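Local coordinates for mandalate racemase/muconate lactonizing enzyme (Unidentified, PDB 4E4U), which is a member of the enolase superfamily that probably acts as an isomerase-type enzyme on a carboxylate substrate, its exact reaction not being established, at residues A[62-73]-A[94-105]; A[332-340]-A[351-359]. All coordinates share one frame; numbering follows the deposited sequence. Where two conformers were deposited one is given.

Contact 1 of 2, residues A[62-73]-A[94-105]; sequences LLNRDPHHVERL and VSGLEMACWDII
His68, whose imidazole lies across Ile105, is held by Asp66 OD1, an oxygen gripped twice. It takes the ring N-H, His68 ND1 to Asp66 OD1 2.9 Å, on its syn lone pair and in the ring plane, and on its anti side, tilted out of the carboxylate plane, the backbone N of His68. Elsewhere on the ring, His68 NE2 lies 2.8 Å from a water that donates to Ile105 O, a polar link between the segments. With its rotation fixed from both ends, the ring takes Ile105 CG1 over one face, 23° off the normal and 4.1 Å from the His68 ring centroid. Next to it, Pro67 sets CG across Ile104 CG2, while its carbonyl oxygen rests 3.4 Å from Cys101 CB. Val70 and Leu73 are knobs in successive holes of helix 88-109: Val70 CG1 reaches Glu98 CG and, obliquely, the Trp102 ring, and Leu73 lays CG 3.6 Å from Val94 CG2. Pro67 and Ile104 also meet strand 3-12, and Leu62 and Cys101 strand 22-30, packing the contact on the N-terminal domain's sheet. Direct contacts are thus apolar; Asp66 and a water orient the imidazole, and Leu289 N and Leu290 N satisfy the Glu98 carboxylate.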
loop_
_atom_site.group_PDB
_atom_site.type_symbol
_atom_site.label_atom_id
_atom_site.label_comp_id
_atom_site.label_asym_id
_atom_site.label_seq_id
_atom_site.Cartn_x
_atom_site.Cartn_y
_atom_site.Cartn_z
ATOM N N LEU A 62 20.928 -4.304 38.460
ATOM C CA LEU A 62 20.539 -5.601 39.033
ATOM C C LEU A 62 20.932 -5.799 40.497
ATOM O O LEU A 62 20.205 -6.446 41.247
ATOM C CB LEU A 62 21.072 -6.769 38.193
ATOM C CG LEU A 62 20.604 -8.173 38.607
ATOM C CD1 LEU A 62 19.072 -8.256 38.682
ATOM C CD2 LEU A 62 21.153 -9.222 37.657
ATOM N N LEU A 63 22.081 -5.264 40.901
ATOM C CA LEU A 63 22.528 -5.409 42.282
ATOM C C LEU A 63 21.424 -5.018 43.265
ATOM O O LEU A 63 20.815 -3.952 43.134
ATOM C CB LEU A 63 23.785 -4.575 42.534
ATOM C CG LEU A 63 24.291 -4.546 43.982
ATOM C CD1 LEU A 63 24.717 -5.937 44.463
ATOM C CD2 LEU A 63 25.436 -3.556 44.142
ATOM N N ASN A 64 21.153 -5.921 44.209
ATOM C CA ASN A 64 20.147 -5.751 45.258
ATOM C C ASN A 64 18.691 -5.808 44.808
ATOM O O ASN A 64 17.791 -5.435 45.564
ATOM C CB ASN A 64 20.434 -4.511 46.111
ATOM C CG ASN A 64 21.676 -4.676 46.949
ATOM O OD1 ASN A 64 21.936 -5.758 47.475
ATOM N ND2 ASN A 64 22.462 -3.620 47.060
ATOM N N ARG A 65 18.461 -6.311 43.600
ATOM C CA ARG A 65 17.109 -6.459 43.063
ATOM C C ARG A 65 16.634 -7.913 43.133
ATOM O O ARG A 65 17.440 -8.847 43.183
ATOM C CB ARG A 65 17.042 -5.966 41.611
ATOM C CG ARG A 65 17.399 -4.500 41.431
ATOM C CD ARG A 65 16.380 -3.571 42.074
ATOM N NE ARG A 65 16.821 -2.184 41.969
ATOM C CZ ARG A 65 16.175 -1.146 42.487
ATOM N NH1 ARG A 65 15.038 -1.325 43.143
ATOM N NH2 ARG A 65 16.668 0.077 42.342
ATOM N N ASP A 66 15.321 -8.100 43.124
ATOM C CA ASP A 66 14.726 -9.432 43.150
ATOM C C ASP A 66 14.922 -10.109 41.790
ATOM O O ASP A 66 14.542 -9.546 40.765
ATOM C CB ASP A 66 13.231 -9.282 43.455
ATOM C CG ASP A 66 12.548 -10.595 43.776
ATOM O OD1 ASP A 66 12.884 -11.630 43.162
ATOM O OD2 ASP A 66 11.652 -10.585 44.650
ATOM N N PRO A 67 15.495 -11.328 41.769
ATOM C CA PRO A 67 15.682 -12.012 40.479
ATOM C C PRO A 67 14.382 -12.293 39.721
ATOM O O PRO A 67 14.429 -12.486 38.504
ATOM C CB PRO A 67 16.353 -13.336 40.875
ATOM C CG PRO A 67 15.985 -13.537 42.308
ATOM C CD PRO A 67 15.970 -12.153 42.896
ATOM N N HIS A 68 13.245 -12.328 40.411
ATOM C CA HIS A 68 11.975 -12.543 39.717
ATOM C C HIS A 68 11.575 -11.384 38.810
ATOM O O HIS A 68 10.719 -11.536 37.942
ATOM C CB HIS A 68 10.844 -12.821 40.710
ATOM C CG HIS A 68 10.994 -14.115 41.441
ATOM N ND1 HIS A 68 11.756 -14.240 42.581
ATOM C CD2 HIS A 68 10.486 -15.347 41.189
ATOM C CE1 HIS A 68 11.714 -15.494 43.000
ATOM N NE2 HIS A 68 10.950 -16.183 42.173
ATOM N N HIS A 69 12.192 -10.225 39.007
ATOM C CA HIS A 69 11.736 -9.013 38.341
ATOM C C HIS A 69 12.433 -8.801 36.999
ATOM O O HIS A 69 13.161 -7.822 36.797
ATOM C CB HIS A 69 11.866 -7.819 39.291
ATOM C CG HIS A 69 11.024 -7.963 40.521
ATOM N ND1 HIS A 69 11.076 -7.083 41.573
ATOM C CD2 HIS A 69 10.124 -8.917 40.863
ATOM C CE1 HIS A 69 10.233 -7.475 42.512
ATOM N NE2 HIS A 69 9.641 -8.586 42.108
ATOM N N VAL A 70 12.176 -9.721 36.077
ATOM C CA VAL A 70 12.873 -9.748 34.800
ATOM C C VAL A 70 12.355 -8.697 33.811
ATOM O O VAL A 70 13.119 -8.223 32.971
ATOM C CB VAL A 70 12.885 -11.174 34.172
ATOM C CG1 VAL A 70 13.709 -12.136 35.042
ATOM C CG2 VAL A 70 11.470 -11.707 33.967
ATOM N N GLU A 71 11.072 -8.342 33.890
ATOM C CA GLU A 71 10.568 -7.198 33.121
ATOM C C GLU A 71 11.305 -5.936 33.544
ATOM O O GLU A 71 11.764 -5.158 32.706
ATOM C CB GLU A 71 9.068 -6.980 33.344
ATOM C CG GLU A 71 8.162 -7.998 32.672
ATOM C CD GLU A 71 7.844 -7.667 31.226
ATOM O OE1 GLU A 71 8.320 -6.627 30.711
ATOM O OE2 GLU A 71 7.088 -8.440 30.597
ATOM N N ARG A 72 11.405 -5.733 34.854
ATOM C CA ARG A 72 12.104 -4.580 35.405
ATOM C C ARG A 72 13.543 -4.550 34.909
ATOM O O ARG A 72 14.026 -3.518 34.424
ATOM C CB ARG A 72 12.079 -4.647 36.934
ATOM C CG ARG A 72 12.816 -3.519 37.643
ATOM C CD ARG A 72 13.418 -4.019 38.974
ATOM N NE ARG A 72 14.509 -4.957 38.706
ATOM C CZ ARG A 72 15.743 -4.587 38.376
ATOM N NH1 ARG A 72 16.062 -3.297 38.310
ATOM N NH2 ARG A 72 16.664 -5.507 38.125
ATOM N N LEU A 73 14.238 -5.674 35.047
ATOM C CA LEU A 73 15.624 -5.756 34.601
ATOM C C LEU A 73 15.774 -5.377 33.132
ATOM O O LEU A 73 16.628 -4.555 32.774
ATOM C CB LEU A 73 16.177 -7.157 34.846
ATOM C CG LEU A 73 17.569 -7.451 34.286
ATOM C CD1 LEU A 73 18.611 -6.463 34.820
ATOM C CD2 LEU A 73 17.954 -8.893 34.596
ATOM N N VAL A 94 22.511 -7.975 29.299
ATOM C CA VAL A 94 21.303 -8.232 30.071
ATOM C C VAL A 94 20.747 -9.630 29.805
ATOM O O VAL A 94 20.134 -10.220 30.690
ATOM C CB VAL A 94 20.221 -7.135 29.904
ATOM C CG1 VAL A 94 19.422 -7.330 28.624
ATOM C CG2 VAL A 94 19.307 -7.129 31.125
ATOM N N SER A 95 20.979 -10.177 28.611
ATOM C CA SER A 95 20.531 -11.539 28.319
ATOM C C SER A 95 21.163 -12.525 29.298
ATOM O O SER A 95 20.495 -13.418 29.821
ATOM C CB SER A 95 20.919 -11.954 26.904
ATOM O OG SER A 95 20.306 -11.142 25.928
ATOM N N GLY A 96 22.462 -12.365 29.537
ATOM C CA GLY A 96 23.176 -13.249 30.441
ATOM C C GLY A 96 22.695 -13.083 31.865
ATOM O O GLY A 96 22.476 -14.063 32.575
ATOM N N LEU A 97 22.540 -11.833 32.297
ATOM C CA LEU A 97 22.068 -11.570 33.652
ATOM C C LEU A 97 20.651 -12.099 33.851
ATOM O O LEU A 97 20.342 -12.697 34.884
ATOM C CB LEU A 97 22.120 -10.075 33.958
ATOM C CG LEU A 97 23.491 -9.392 33.932
ATOM C CD1 LEU A 97 23.335 -7.893 34.146
ATOM C CD2 LEU A 97 24.420 -9.995 34.973
ATOM N N GLU A 98 19.796 -11.892 32.854
ATOM C CA GLU A 98 18.400 -12.290 32.959
ATOM C C GLU A 98 18.251 -13.813 32.994
ATOM O O GLU A 98 17.458 -14.351 33.771
ATOM C CB GLU A 98 17.593 -11.673 31.813
ATOM C CG GLU A 98 16.082 -11.810 31.947
ATOM C CD GLU A 98 15.531 -12.964 31.139
ATOM O OE1 GLU A 98 16.319 -13.884 30.829
ATOM O OE2 GLU A 98 14.319 -12.962 30.815
ATOM N N MET A 99 19.011 -14.526 32.166
ATOM C CA MET A 99 18.856 -15.978 32.159
ATOM C C MET A 99 19.398 -16.580 33.458
ATOM O O MET A 99 18.885 -17.594 33.933
ATOM C CB MET A 99 19.473 -16.631 30.911
ATOM C CG MET A 99 20.993 -16.686 30.909
ATOM S SD MET A 99 21.674 -17.522 29.455
ATOM C CE MET A 99 21.299 -16.344 28.155
ATOM N N ALA A 100 20.411 -15.941 34.048
ATOM C CA ALA A 100 20.905 -16.344 35.367
ATOM C C ALA A 100 19.821 -16.121 36.420
ATOM O O ALA A 100 19.660 -16.928 37.331
ATOM C CB ALA A 100 22.175 -15.596 35.729
ATOM N N CYS A 101 19.061 -15.038 36.281
ATOM C CA CYS A 101 17.902 -14.824 37.147
ATOM C C CYS A 101 16.874 -15.941 36.983
ATOM O O CYS A 101 16.352 -16.440 37.976
ATOM C CB CYS A 101 17.257 -13.452 36.901
ATOM S SG CYS A 101 18.251 -12.064 37.494
ATOM N N TRP A 102 16.588 -16.346 35.746
ATOM C CA TRP A 102 15.669 -17.468 35.529
ATOM C C TRP A 102 16.180 -18.767 36.150
ATOM O O TRP A 102 15.398 -19.554 36.686
ATOM C CB TRP A 102 15.353 -17.667 34.042
ATOM C CG TRP A 102 14.280 -16.733 33.549
ATOM C CD1 TRP A 102 14.448 -15.628 32.770
ATOM C CD2 TRP A 102 12.882 -16.813 33.843
ATOM N NE1 TRP A 102 13.233 -15.022 32.538
ATOM C CE2 TRP A 102 12.248 -15.729 33.190
ATOM C CE3 TRP A 102 12.083 -17.699 34.578
ATOM C CZ2 TRP A 102 10.872 -15.513 33.255
ATOM C CZ3 TRP A 102 10.719 -17.483 34.647
ATOM C CH2 TRP A 102 10.127 -16.400 33.989
ATOM N N ASP A 103 17.487 -18.997 36.063
ATOM C CA ASP A 103 18.105 -20.157 36.697
ATOM C C ASP A 103 17.748 -20.155 38.190
ATOM O O ASP A 103 17.331 -21.181 38.743
ATOM C CB ASP A 103 19.624 -20.091 36.487
ATOM C CG ASP A 103 20.320 -21.422 36.713
ATOM O OD1 ASP A 103 19.680 -22.496 36.625
ATOM O OD2 ASP A 103 21.543 -21.392 36.971
ATOM N N ILE A 104 17.901 -19.000 38.834
ATOM C CA ILE A 104 17.531 -18.824 40.240
ATOM C C ILE A 104 16.025 -18.983 40.502
ATOM O O ILE A 104 15.626 -19.661 41.448
ATOM C CB ILE A 104 18.054 -17.465 40.760
ATOM C CG1 ILE A 104 19.574 -17.523 40.894
ATOM C CG2 ILE A 104 17.402 -17.084 42.085
ATOM C CD1 ILE A 104 20.223 -16.169 40.942
ATOM N N ILE A 105 15.197 -18.381 39.653
ATOM C CA ILE A 105 13.747 -18.510 39.777
ATOM C C ILE A 105 13.342 -19.990 39.748
ATOM O O ILE A 105 12.565 -20.448 40.593
ATOM C CB ILE A 105 13.012 -17.734 38.646
ATOM C CG1 ILE A 105 13.260 -16.222 38.751
ATOM C CG2 ILE A 105 11.517 -18.030 38.656
ATOM C CD1 ILE A 105 12.729 -15.444 37.546
HETATM O O HOH W 1 10.505 -18.984 42.016
#

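Contact 2 of 2, residues A[332-340]-A[351-359]; sequences IQESIMTWG and IRWEDGYII
Thr338 puts its methyl over one face of Trp353: CG2 stands 3.5 Å from the centroid of the Trp353 six-membered ring and 8° from the normal, a nearly vertical CH-pi contact. Trp339 is met likewise, Ile351 CG2 lying over its five-membered ring 23° off the normal, with CD1 of Ile351 above the same face. Ile358 comes instead to the edge of the Trp339 indole, its CD1 3.6 Å from Trp339 NE1, and the same methyl reaches Gln333 CG at 3.5 Å. The two tryptophan side chains cross at about a right angle, Trp339 CD1 4.1 Å from Trp353 CD1. Further out, two waters join the backbones: both donate to Trp339 O, one accepting from Ile351 N, the other donating to Ile351 O. A type II' turn from Ile336 to Trp339 presents Thr338 and Trp339, and the hairpin 352-359, with its type I' turn, presents Trp353 and Ile358. Gly356 N sits over the other face of Trp353, whose NE1 bonds Ser127 OG. In the C-terminal barrel domain, strand 125-130 pairs with both 333-335 and 357-359, while helix 314-325 packs against Trp339, Ile351 and Ile358 and helix 145-158 against Thr338 and Trp353.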
loop_
_atom_site.group_PDB
_atom_site.type_symbol
_atom_site.label_atom_id
_atom_site.label_comp_id
_atom_site.label_asym_id
_atom_site.label_seq_id
_atom_site.Cartn_x
_atom_site.Cartn_y
_atom_site.Cartn_z
ATOM N N ILE A 332 13.760 -26.175 14.941
ATOM C CA ILE A 332 14.988 -26.945 15.120
ATOM C C ILE A 332 15.958 -26.124 15.963
ATOM O O ILE A 332 15.882 -24.893 15.978
ATOM C CB ILE A 332 15.605 -27.287 13.734
ATOM C CG1 ILE A 332 16.601 -28.447 13.808
ATOM C CG2 ILE A 332 16.191 -26.037 13.066
ATOM C CD1 ILE A 332 16.948 -28.986 12.426
ATOM N N GLN A 333 16.869 -26.802 16.658
ATOM C CA GLN A 333 17.840 -26.139 17.523
ATOM C C GLN A 333 19.247 -26.374 17.014
ATOM O O GLN A 333 19.657 -27.513 16.809
ATOM C CB GLN A 333 17.719 -26.651 18.962
ATOM C CG GLN A 333 18.851 -26.208 19.889
ATOM C CD GLN A 333 18.858 -24.715 20.165
ATOM O OE1 GLN A 333 17.852 -24.146 20.594
ATOM N NE2 GLN A 333 19.997 -24.072 19.927
ATOM N N GLU A 334 19.989 -25.294 16.818
ATOM C CA GLU A 334 21.372 -25.417 16.406
ATOM C C GLU A 334 22.176 -26.103 17.494
ATOM O O GLU A 334 22.106 -25.730 18.673
ATOM C CB GLU A 334 21.986 -24.050 16.101
ATOM C CG GLU A 334 23.406 -24.148 15.540
ATOM C CD GLU A 334 23.848 -22.893 14.808
ATOM O OE1 GLU A 334 23.269 -21.817 15.067
ATOM O OE2 GLU A 334 24.766 -22.991 13.962
ATOM N N SER A 335 22.934 -27.114 17.092
ATOM C CA SER A 335 23.841 -27.803 17.993
ATOM C C SER A 335 25.254 -27.700 17.473
ATOM O O SER A 335 25.477 -27.646 16.265
ATOM C CB SER A 335 23.435 -29.263 18.138
ATOM O OG SER A 335 22.142 -29.336 18.689
ATOM N N ILE A 336 26.212 -27.655 18.389
ATOM C CA ILE A 336 27.610 -27.647 17.994
ATOM C C ILE A 336 28.071 -29.094 18.045
ATOM O O ILE A 336 28.377 -29.632 19.109
ATOM C CB ILE A 336 28.448 -26.702 18.865
ATOM C CG1 ILE A 336 27.921 -25.270 18.691
ATOM C CG2 ILE A 336 29.910 -26.782 18.470
ATOM C CD1 ILE A 336 28.586 -24.225 19.562
ATOM N N MET A 337 28.064 -29.727 16.873
ATOM C CA MET A 337 28.238 -31.174 16.764
ATOM C C MET A 337 27.261 -31.864 17.713
ATOM O O MET A 337 26.070 -31.555 17.665
ATOM C CB MET A 337 29.702 -31.573 16.952
ATOM C CG MET A 337 30.558 -30.966 15.847
ATOM S SD MET A 337 32.263 -31.479 15.795
ATOM C CE MET A 337 32.827 -30.735 17.292
ATOM N N THR A 338 27.732 -32.760 18.577
ATOM C CA THR A 338 26.818 -33.436 19.501
ATOM C C THR A 338 27.040 -33.040 20.964
ATOM O O THR A 338 26.749 -33.817 21.875
ATOM C CB THR A 338 26.876 -34.969 19.352
ATOM O OG1 THR A 338 28.192 -35.436 19.660
ATOM C CG2 THR A 338 26.526 -35.371 17.927
ATOM N N TRP A 339 27.549 -31.828 21.166
ATOM C CA TRP A 339 27.746 -31.232 22.492
ATOM C C TRP A 339 28.796 -31.935 23.340
ATOM O O TRP A 339 28.755 -31.864 24.573
ATOM C CB TRP A 339 26.430 -31.128 23.275
ATOM C CG TRP A 339 25.375 -30.291 22.612
ATOM C CD1 TRP A 339 24.165 -30.719 22.146
ATOM C CD2 TRP A 339 25.424 -28.882 22.355
ATOM N NE1 TRP A 339 23.459 -29.667 21.619
ATOM C CE2 TRP A 339 24.212 -28.521 21.737
ATOM C CE3 TRP A 339 26.380 -27.887 22.589
ATOM C CZ2 TRP A 339 23.927 -27.212 21.341
ATOM C CZ3 TRP A 339 26.099 -26.586 22.195
ATOM C CH2 TRP A 339 24.883 -26.261 21.574
ATOM N N GLY A 340 29.733 -32.620 22.687
ATOM C CA GLY A 340 30.849 -33.231 23.388
ATOM C C GLY A 340 31.995 -32.244 23.512
ATOM O O GLY A 340 31.785 -31.027 23.516
ATOM N N ILE A 351 25.051 -31.427 28.195
ATOM C CA ILE A 351 23.815 -31.466 27.426
ATOM C C ILE A 351 23.702 -32.829 26.761
ATOM O O ILE A 351 24.681 -33.348 26.217
ATOM C CB ILE A 351 23.820 -30.364 26.368
ATOM C CG1 ILE A 351 23.861 -29.002 27.062
ATOM C CG2 ILE A 351 22.602 -30.479 25.458
ATOM C CD1 ILE A 351 24.162 -27.861 26.140
ATOM N N ARG A 352 22.509 -33.409 26.824
ATOM C CA ARG A 352 22.266 -34.746 26.298
ATOM C C ARG A 352 21.753 -34.717 24.857
ATOM O O ARG A 352 20.784 -34.018 24.538
ATOM C CB ARG A 352 21.264 -35.471 27.192
ATOM C CG ARG A 352 21.036 -36.919 26.826
ATOM C CD ARG A 352 20.060 -37.563 27.791
ATOM N NE ARG A 352 19.788 -38.949 27.432
ATOM C CZ ARG A 352 20.160 -39.997 28.160
ATOM N NH1 ARG A 352 20.815 -39.824 29.299
ATOM N NH2 ARG A 352 19.871 -41.218 27.744
ATOM N N TRP A 353 22.408 -35.490 23.997
ATOM C CA TRP A 353 22.088 -35.551 22.577
ATOM C C TRP A 353 21.993 -37.017 22.182
ATOM O O TRP A 353 22.888 -37.807 22.493
ATOM C CB TRP A 353 23.192 -34.865 21.766
ATOM C CG TRP A 353 22.891 -34.684 20.300
ATOM C CD1 TRP A 353 22.398 -33.560 19.698
ATOM C CD2 TRP A 353 23.073 -35.647 19.249
ATOM N NE1 TRP A 353 22.263 -33.769 18.349
ATOM C CE2 TRP A 353 22.670 -35.039 18.049
ATOM C CE3 TRP A 353 23.539 -36.966 19.217
ATOM C CZ2 TRP A 353 22.715 -35.703 16.824
ATOM C CZ3 TRP A 353 23.584 -37.623 17.997
ATOM C CH2 TRP A 353 23.179 -36.990 16.818
ATOM N N GLU A 354 20.906 -37.386 21.511
ATOM C CA GLU A 354 20.702 -38.764 21.069
ATOM C C GLU A 354 19.988 -38.823 19.736
ATOM O O GLU A 354 18.908 -38.247 19.589
ATOM C CB GLU A 354 19.841 -39.530 22.071
ATOM C CG GLU A 354 20.436 -39.727 23.428
ATOM C CD GLU A 354 19.570 -40.602 24.310
ATOM O OE1 GLU A 354 19.997 -40.886 25.440
ATOM O OE2 GLU A 354 18.465 -40.995 23.876
ATOM N N ASP A 355 20.587 -39.527 18.777
ATOM C CA ASP A 355 19.935 -39.853 17.511
ATOM C C ASP A 355 19.298 -38.639 16.830
ATOM O O ASP A 355 18.177 -38.722 16.321
ATOM C CB ASP A 355 18.884 -40.948 17.729
ATOM C CG ASP A 355 18.511 -41.669 16.445
ATOM O OD1 ASP A 355 19.286 -41.584 15.474
ATOM O OD2 ASP A 355 17.460 -42.344 16.423
ATOM N N GLY A 356 20.000 -37.509 16.829
ATOM C CA GLY A 356 19.510 -36.328 16.140
ATOM C C GLY A 356 18.770 -35.327 17.002
ATOM O O GLY A 356 18.425 -34.250 16.521
ATOM N N TYR A 357 18.531 -35.669 18.266
ATOM C CA TYR A 357 17.732 -34.814 19.135
ATOM C C TYR A 357 18.444 -34.430 20.416
ATOM O O TYR A 357 19.222 -35.203 20.960
ATOM C CB TYR A 357 16.420 -35.498 19.522
ATOM C CG TYR A 357 15.591 -35.975 18.364
ATOM C CD1 TYR A 357 15.793 -37.242 17.830
ATOM C CD2 TYR A 357 14.591 -35.178 17.818
ATOM C CE1 TYR A 357 15.040 -37.702 16.778
ATOM C CE2 TYR A 357 13.822 -35.634 16.750
ATOM C CZ TYR A 357 14.057 -36.902 16.239
ATOM O OH TYR A 357 13.315 -37.395 15.188
ATOM N N ILE A 358 18.152 -33.229 20.897
ATOM C CA ILE A 358 18.556 -32.829 22.230
ATOM C C ILE A 358 17.486 -33.281 23.216
ATOM O O ILE A 358 16.288 -33.101 22.960
ATOM C CB ILE A 358 18.727 -31.307 22.313
ATOM C CG1 ILE A 358 19.871 -30.872 21.403
ATOM C CG2 ILE A 358 18.971 -30.868 23.754
ATOM C CD1 ILE A 358 19.867 -29.385 21.078
ATOM N N ILE A 359 17.909 -33.866 24.333
ATOM C CA ILE A 359 16.983 -34.284 25.376
ATOM C C ILE A 359 17.045 -33.279 26.518
ATOM O O ILE A 359 18.046 -33.219 27.224
ATOM C CB ILE A 359 17.367 -35.670 25.931
ATOM C CG1 ILE A 359 17.581 -36.668 24.787
ATOM C CG2 ILE A 359 16.328 -36.148 26.946
ATOM C CD1 ILE A 359 16.381 -36.841 23.884
HETATM O O HOH W 2 27.533 -30.253 26.880
HETATM O O HOH W 3 27.193 -34.143 25.715
#

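In the fold
Contact 1 comes first along the chain; the two do not meet, their centres lying 27 Å apart and their nearest atoms about 11 Å. They share no helix or strand. Contact 1 joins a loop leading into helix 70-79 to helix 88-109, in the N-terminal domain, packed against the three-stranded antiparallel sheet. Contact 2 belongs to the C-terminal barrel domain, where strand 333-335 lies in the curled sheet and 352-354 and 357-359 form a hairpin joined to that sheet through 357-359, antiparallel to strand 125-130, which also pairs with 333-335. Helix 289-301 of the barrel domain touches contact 1, which therefore borders the interface between domains. Together they sample the two-domain architecture expected of the enolase superfamily.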